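Local coordinates for putative esterase (Sulfolobus solfataricus P2, PDB 2RAU), which probably acts as a lipase or esterase of the alpha/beta-hydrolase fold and binds calcium, at residues Phe189-Glu201 and Tyr275-Lys287. Residues are numbered along the deposited sequence; the frame is centred on the assembly and turned at random.
Sequences FYTPEVNSIEEME and YWPYRLSLERDLK
Two first torsions bring V194 and Y278 together: with CG1 of V194 at chi1 -59°, anti to the carbonyl carbon, CG2 falls between the backbone N and that carbon, while Y278 holds an unusual chi1 of -98° that lays its ring beneath this methyl. CG2 sits over the centre of one ring face, 3.6 Å from the Y278 centroid, a CH-pi contact. The phenol then reaches the loop backbone, where E193 N donates a nearly straight hydrogen bond of 2.7 Å to Y278 OH; the pair exemplifies how a tyrosine can pack by its face and bond by its hydroxyl at once. A water bonded to the same hydroxyl also donates to E193 OE2. A phenylalanine here would probably keep the methyl-on-ring packing but leave E193 N without its acceptor and the water with one partner fewer. S196, whose OG takes the N-cap bond from E199 N, meets L282 CD1 with its carbonyl O at 3.4 Å. I197 CD1 wedges tightly between R279 and L282, 3.4 Å from L282 CB and over one face of the R279 guanidinium. The selenium of M200 closes the apolar patch against Y278 CB. Both segments lie between core strands 170-176 and 297-302, in an insertion resembling the cap regions of alpha/beta-hydrolases. Helices 197-201 and 278-282 run nearly antiparallel (157°), strand 207-209 pairs with strand 275-277, and L280 packs against helix 123-141.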
# COMPACT_ATOMS: atom_id res chain seq x y z
N PHE A 189 -1.43 14.21 2.78
CA PHE A 189 -0.12 14.27 3.45
C PHE A 189 0.93 15.08 2.61
O PHE A 189 2.14 14.71 2.55
CB PHE A 189 0.37 12.85 3.80
CG PHE A 189 -0.68 12.01 4.53
CD1 PHE A 189 -1.04 12.30 5.84
CD2 PHE A 189 -1.31 10.93 3.89
CE1 PHE A 189 -2.02 11.52 6.50
CE2 PHE A 189 -2.29 10.16 4.56
CZ PHE A 189 -2.63 10.46 5.87
N TYR A 190 0.42 16.17 2.01
CA TYR A 190 1.16 17.16 1.19
C TYR A 190 0.22 18.32 0.71
O TYR A 190 -1.02 18.14 0.63
CB TYR A 190 1.80 16.48 -0.05
CG TYR A 190 0.82 16.19 -1.17
CD1 TYR A 190 -0.09 15.14 -1.07
CD2 TYR A 190 0.79 16.98 -2.33
CE1 TYR A 190 -1.00 14.88 -2.09
CE2 TYR A 190 -0.11 16.71 -3.36
CZ TYR A 190 -1.00 15.67 -3.23
OH TYR A 190 -1.91 15.41 -4.23
N THR A 191 0.80 19.50 0.42
CA THR A 191 0.08 20.60 -0.30
C THR A 191 0.58 20.59 -1.74
O THR A 191 1.79 20.75 -1.96
CB THR A 191 0.32 22.02 0.26
OG1 THR A 191 -0.33 22.16 1.53
CG2 THR A 191 -0.25 23.09 -0.71
N PRO A 192 -0.32 20.39 -2.72
CA PRO A 192 0.12 20.24 -4.11
C PRO A 192 0.97 21.37 -4.66
O PRO A 192 0.55 22.51 -4.64
CB PRO A 192 -1.20 20.17 -4.88
CG PRO A 192 -2.17 19.71 -3.89
CD PRO A 192 -1.78 20.28 -2.59
N GLU A 193 2.16 21.05 -5.16
CA GLU A 193 3.03 22.04 -5.79
C GLU A 193 2.59 22.35 -7.23
O GLU A 193 2.92 23.42 -7.76
CB GLU A 193 4.48 21.55 -5.80
CG GLU A 193 5.11 21.26 -4.43
CD GLU A 193 6.54 20.67 -4.57
OE1 GLU A 193 7.47 21.48 -4.87
OE2 GLU A 193 6.73 19.41 -4.38
N VAL A 194 1.90 21.41 -7.87
CA VAL A 194 1.38 21.58 -9.23
C VAL A 194 -0.08 21.16 -9.22
O VAL A 194 -0.50 20.37 -8.38
CB VAL A 194 2.18 20.76 -10.29
CG1 VAL A 194 3.68 21.19 -10.29
CG2 VAL A 194 2.03 19.29 -10.04
N ASN A 195 -0.86 21.72 -10.14
CA ASN A 195 -2.31 21.50 -10.20
C ASN A 195 -2.76 21.03 -11.55
O ASN A 195 -3.94 20.79 -11.73
CB ASN A 195 -3.05 22.81 -9.84
CG ASN A 195 -2.68 23.32 -8.44
OD1 ASN A 195 -3.00 22.68 -7.43
ND2 ASN A 195 -1.99 24.47 -8.38
N SER A 196 -1.83 20.89 -12.50
CA SER A 196 -2.14 20.36 -13.83
C SER A 196 -0.91 19.72 -14.44
O SER A 196 0.20 19.88 -13.93
CB SER A 196 -2.62 21.49 -14.74
OG SER A 196 -1.57 22.39 -15.04
N ILE A 197 -1.10 18.97 -15.52
CA ILE A 197 0.01 18.37 -16.24
C ILE A 197 0.95 19.43 -16.85
O ILE A 197 2.17 19.26 -16.82
CB ILE A 197 -0.46 17.44 -17.39
CG1 ILE A 197 -1.47 16.37 -16.93
CG2 ILE A 197 0.75 16.81 -18.08
CD1 ILE A 197 -1.09 15.59 -15.76
N GLU A 198 0.40 20.52 -17.41
CA GLU A 198 1.21 21.58 -18.03
C GLU A 198 2.14 22.22 -16.99
O GLU A 198 3.32 22.49 -17.25
CB GLU A 198 0.32 22.65 -18.76
N GLU A 199 1.60 22.46 -15.81
CA GLU A 199 2.32 23.08 -14.70
C GLU A 199 3.46 22.17 -14.21
O GLU A 199 4.52 22.62 -13.82
CB GLU A 199 1.31 23.38 -13.59
CG GLU A 199 1.83 24.12 -12.38
CD GLU A 199 0.71 24.49 -11.42
OE1 GLU A 199 -0.47 24.29 -11.79
OE2 GLU A 199 1.02 24.99 -10.32
N MSE A 200 3.21 20.86 -14.25
CA MSE A 200 4.22 19.86 -13.87
C MSE A 200 5.49 20.02 -14.76
O MSE A 200 6.62 20.13 -14.28
CB MSE A 200 3.59 18.46 -14.01
CG MSE A 200 4.35 17.38 -13.42
SE MSE A 200 3.59 15.64 -13.75
CE MSE A 200 3.38 15.76 -15.65
N GLU A 201 5.26 20.14 -16.05
CA GLU A 201 6.34 20.28 -16.99
C GLU A 201 6.88 21.70 -16.93
O GLU A 201 8.08 21.90 -17.07
CB GLU A 201 5.84 19.97 -18.41
CG GLU A 201 5.05 18.64 -18.57
CD GLU A 201 5.97 17.39 -18.68
OE1 GLU A 201 7.22 17.51 -18.77
OE2 GLU A 201 5.41 16.27 -18.70
N TYR A 275 9.43 8.90 -3.39
CA TYR A 275 8.66 9.71 -4.32
C TYR A 275 7.48 9.00 -4.94
O TYR A 275 7.49 7.79 -5.14
CB TYR A 275 9.55 10.18 -5.46
CG TYR A 275 10.81 10.94 -5.08
CD1 TYR A 275 10.71 12.18 -4.43
CD2 TYR A 275 12.07 10.49 -5.45
CE1 TYR A 275 11.86 12.91 -4.10
CE2 TYR A 275 13.20 11.23 -5.16
CZ TYR A 275 13.08 12.44 -4.49
OH TYR A 275 14.17 13.21 -4.19
N TRP A 276 6.49 9.81 -5.30
CA TRP A 276 5.25 9.34 -5.91
C TRP A 276 4.92 10.28 -7.06
O TRP A 276 5.03 11.46 -6.91
CB TRP A 276 4.12 9.38 -4.90
CG TRP A 276 2.88 8.71 -5.32
CD1 TRP A 276 1.71 9.30 -5.74
CD2 TRP A 276 2.64 7.29 -5.36
NE1 TRP A 276 0.77 8.33 -6.04
CE2 TRP A 276 1.31 7.10 -5.81
CE3 TRP A 276 3.40 6.17 -5.05
CZ2 TRP A 276 0.75 5.82 -5.95
CZ3 TRP A 276 2.83 4.93 -5.17
CH2 TRP A 276 1.52 4.76 -5.61
N PRO A 277 4.52 9.75 -8.23
CA PRO A 277 4.25 10.63 -9.35
C PRO A 277 3.01 11.49 -9.17
O PRO A 277 1.94 11.02 -8.73
CB PRO A 277 4.09 9.66 -10.52
CG PRO A 277 3.52 8.42 -9.87
CD PRO A 277 4.30 8.33 -8.57
N TYR A 278 3.17 12.76 -9.48
CA TYR A 278 2.02 13.68 -9.57
C TYR A 278 0.96 13.26 -10.60
O TYR A 278 -0.21 13.58 -10.44
CB TYR A 278 2.46 15.14 -9.90
CG TYR A 278 2.57 16.02 -8.66
CD1 TYR A 278 1.42 16.43 -7.99
CD2 TYR A 278 3.80 16.45 -8.18
CE1 TYR A 278 1.50 17.25 -6.85
CE2 TYR A 278 3.88 17.24 -7.05
CZ TYR A 278 2.72 17.64 -6.39
OH TYR A 278 2.77 18.41 -5.25
N ARG A 279 1.39 12.57 -11.65
CA ARG A 279 0.52 12.30 -12.78
C ARG A 279 -0.79 11.58 -12.33
O ARG A 279 -1.90 11.91 -12.78
CB ARG A 279 1.33 11.56 -13.88
CG ARG A 279 0.58 11.18 -15.15
CD ARG A 279 0.06 12.41 -15.76
NE ARG A 279 -0.45 12.24 -17.12
CZ ARG A 279 0.16 12.69 -18.22
NH1 ARG A 279 1.35 13.29 -18.18
NH2 ARG A 279 -0.42 12.53 -19.38
N LEU A 280 -0.67 10.64 -11.41
CA LEU A 280 -1.84 9.88 -10.98
C LEU A 280 -2.93 10.78 -10.43
O LEU A 280 -4.09 10.63 -10.78
CB LEU A 280 -1.42 8.82 -9.95
CG LEU A 280 -0.76 7.54 -10.44
CD1 LEU A 280 -0.12 6.85 -9.29
CD2 LEU A 280 -1.77 6.62 -11.16
N SER A 281 -2.56 11.76 -9.60
CA SER A 281 -3.53 12.65 -9.00
C SER A 281 -3.98 13.73 -9.97
O SER A 281 -5.09 14.25 -9.86
CB SER A 281 -2.98 13.26 -7.70
OG SER A 281 -1.83 14.05 -7.90
N LEU A 282 -3.14 14.05 -10.95
CA LEU A 282 -3.48 15.08 -11.92
C LEU A 282 -4.39 14.50 -13.00
O LEU A 282 -4.90 15.24 -13.80
CB LEU A 282 -2.22 15.69 -12.54
CG LEU A 282 -1.28 16.44 -11.59
CD1 LEU A 282 -0.06 16.89 -12.37
CD2 LEU A 282 -1.95 17.61 -10.94
N GLU A 283 -4.57 13.19 -13.01
CA GLU A 283 -5.58 12.54 -13.87
C GLU A 283 -6.92 12.29 -13.14
O GLU A 283 -7.62 11.31 -13.38
CB GLU A 283 -5.03 11.23 -14.42
CG GLU A 283 -3.97 11.43 -15.46
CD GLU A 283 -3.44 10.10 -15.98
OE1 GLU A 283 -3.73 9.06 -15.38
OE2 GLU A 283 -2.72 10.11 -16.97
N ARG A 284 -7.26 13.20 -12.23
CA ARG A 284 -8.56 13.23 -11.58
C ARG A 284 -9.67 13.33 -12.66
O ARG A 284 -10.80 12.91 -12.43
CB ARG A 284 -8.64 14.44 -10.63
CG ARG A 284 -8.58 15.80 -11.37
CD ARG A 284 -8.67 16.99 -10.44
NE ARG A 284 -7.42 17.28 -9.73
CZ ARG A 284 -6.36 17.91 -10.26
NH1 ARG A 284 -6.35 18.31 -11.54
NH2 ARG A 284 -5.29 18.13 -9.50
N ASP A 285 -9.31 13.91 -13.81
CA ASP A 285 -10.20 14.04 -14.98
C ASP A 285 -10.80 12.71 -15.44
O ASP A 285 -12.00 12.64 -15.70
CB ASP A 285 -9.44 14.64 -16.17
N LEU A 286 -9.96 11.67 -15.54
CA LEU A 286 -10.38 10.31 -16.00
C LEU A 286 -11.56 9.73 -15.23
O LEU A 286 -11.54 9.63 -14.00
CB LEU A 286 -9.22 9.30 -15.91
CG LEU A 286 -8.17 9.25 -17.01
CD1 LEU A 286 -7.78 10.64 -17.56
CD2 LEU A 286 -7.00 8.51 -16.45
N LYS A 287 -12.59 9.33 -15.97
CA LYS A 287 -13.77 8.72 -15.39
C LYS A 287 -13.64 7.20 -15.49
O LYS A 287 -13.37 6.66 -16.55
CB LYS A 287 -15.04 9.20 -16.11
O HOH W 1 -2.11 16.32 -6.57
O HOH W 2 4.81 18.02 -3.75
O HOH W 3 3.48 15.02 -19.62